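PDB 6SLN: RagA protein from Porphyromonas gingivalis, which probably imports oligopeptides across the outer membrane as the TonB-dependent barrel component of the RagAB transporter, working together with the lipoprotein RagB. Local coordinates for residues Q130-T134 / P972-G976. Residues are numbered along the deposited sequence.
Sequences QVMTT and PEAGG
This is a buried plug-to-barrel contact of a TonB-dependent transporter: residues 130-134, in the family's plug domain, meet residues 972-976, in a loop between strands 951-964 and 978-979. Gln130 to Met132 are extended and pair antiparallel with strand 143-146 through backbone bonds of Gln130 to Glu145 and Met132 to Ser143. The chain stays extended through Thr133 (phi/psi -112/120) and bends at Thr134 (-92/4). In residues 972-976, Ala974 (-87/72) is the centre of an inverse gamma turn, closed by the 2.8 Å hydrogen bond from Gly975 N to Glu973 O. Gly975 follows at 149/176, where a CB would jam against the preceding carbonyl O, so the backbone itself calls for glycine.

The two backbones come closest at the turn, with Thr134 CA 3.8 Å from Ala974 CA. There Thr134 O receives a CA-H...O contact from Ala974 CA at 3.2 Å (122° at H), while Thr134 CG2, with chi1 in p, packs 3.5 Å from Glu973 O and 3.4 Å from Gly975 N.

The CA-to-CB bond of Glu973 points sideways to 130-134, but its extended side chain, t at chi1 (-169°) and chi2 (171°) with chi3 at 174°, brings the carboxylate to the backbone at Met132 and Thr133. Its OE2 forms a salt bridge with Arg928 of barrel strand 921-937, so one carboxylate links plug backbone to barrel wall. Thr133 OG1 is hydrogen-bonded to OD1 of Asn117. Glu973 OE1 lies 3.4 Å from Met132 CA and accepts the sole hydrogen bond between the segments, from Thr133 N, at 2.8 Å and a nearly linear 170°.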
loop_
_atom_site.group_PDB
_atom_site.type_symbol
_atom_site.label_atom_id
_atom_site.label_comp_id
_atom_site.label_asym_id
_atom_site.label_seq_id
_atom_site.Cartn_x
_atom_site.Cartn_y
_atom_site.Cartn_z
ATOM N N GLN A 130 -18.859 -24.515 -25.408
ATOM C CA GLN A 130 -17.721 -25.377 -25.077
ATOM C C GLN A 130 -17.093 -24.914 -23.763
ATOM O O GLN A 130 -16.358 -23.921 -23.725
ATOM C CB GLN A 130 -16.688 -25.403 -26.204
ATOM C CG GLN A 130 -15.889 -26.709 -26.251
ATOM C CD GLN A 130 -14.673 -26.676 -27.173
ATOM O OE1 GLN A 130 -14.520 -27.541 -28.038
ATOM N NE2 GLN A 130 -13.796 -25.691 -26.979
ATOM N N VAL A 131 -17.359 -25.673 -22.696
ATOM C CA VAL A 131 -16.850 -25.396 -21.355
ATOM C C VAL A 131 -15.612 -26.236 -21.114
ATOM O O VAL A 131 -15.636 -27.450 -21.337
ATOM C CB VAL A 131 -17.895 -25.717 -20.276
ATOM C CG1 VAL A 131 -17.353 -25.293 -18.924
ATOM C CG2 VAL A 131 -19.251 -25.073 -20.597
ATOM N N MET A 132 -14.545 -25.613 -20.617
ATOM C CA MET A 132 -13.380 -26.376 -20.174
ATOM C C MET A 132 -12.644 -25.620 -19.069
ATOM O O MET A 132 -12.408 -24.412 -19.180
ATOM C CB MET A 132 -12.433 -26.686 -21.345
ATOM C CG MET A 132 -12.831 -27.919 -22.153
ATOM S SD MET A 132 -11.595 -28.389 -23.359
ATOM C CE MET A 132 -11.850 -27.158 -24.628
ATOM N N THR A 133 -12.313 -26.332 -17.997
ATOM C CA THR A 133 -11.476 -25.828 -16.915
ATOM C C THR A 133 -10.167 -26.597 -16.950
ATOM O O THR A 133 -10.166 -27.827 -16.826
ATOM C CB THR A 133 -12.159 -26.001 -15.560
ATOM O OG1 THR A 133 -13.565 -25.755 -15.698
ATOM C CG2 THR A 133 -11.563 -25.043 -14.546
ATOM N N THR A 134 -9.065 -25.885 -17.141
ATOM C CA THR A 134 -7.780 -26.516 -17.396
ATOM C C THR A 134 -6.966 -26.756 -16.134
ATOM O O THR A 134 -5.817 -27.203 -16.231
ATOM C CB THR A 134 -6.973 -25.659 -18.370
ATOM O OG1 THR A 134 -7.024 -24.292 -17.950
ATOM C CG2 THR A 134 -7.555 -25.758 -19.791
ATOM N N PRO A 972 -7.077 -35.095 -19.366
ATOM C CA PRO A 972 -7.187 -34.599 -20.747
ATOM C C PRO A 972 -7.773 -33.193 -20.823
ATOM O O PRO A 972 -7.469 -32.461 -21.769
ATOM C CB PRO A 972 -8.080 -35.647 -21.435
ATOM C CG PRO A 972 -8.824 -36.336 -20.325
ATOM C CD PRO A 972 -7.975 -36.229 -19.091
ATOM N N GLU A 973 -8.568 -32.774 -19.836
ATOM C CA GLU A 973 -9.094 -31.414 -19.835
ATOM C C GLU A 973 -8.044 -30.376 -19.466
ATOM O O GLU A 973 -8.211 -29.198 -19.788
ATOM C CB GLU A 973 -10.274 -31.303 -18.868
ATOM C CG GLU A 973 -11.076 -30.004 -18.974
ATOM C CD GLU A 973 -12.350 -30.053 -18.148
ATOM O OE1 GLU A 973 -13.063 -29.031 -18.039
ATOM O OE2 GLU A 973 -12.643 -31.135 -17.602
ATOM N N ALA A 974 -6.966 -30.775 -18.808
ATOM C CA ALA A 974 -6.106 -29.801 -18.146
ATOM C C ALA A 974 -5.067 -29.261 -19.124
ATOM O O ALA A 974 -3.870 -29.526 -19.035
ATOM C CB ALA A 974 -5.453 -30.416 -16.915
ATOM N N GLY A 975 -5.541 -28.455 -20.046
ATOM C CA GLY A 975 -4.637 -27.778 -20.956
ATOM C C GLY A 975 -5.291 -27.540 -22.300
ATOM O O GLY A 975 -6.413 -27.959 -22.565
ATOM N N GLY A 976 -4.556 -26.845 -23.151
ATOM C CA GLY A 976 -5.092 -26.563 -24.459
ATOM C C GLY A 976 -4.286 -27.265 -25.517
ATOM O O GLY A 976 -4.684 -28.318 -26.039
#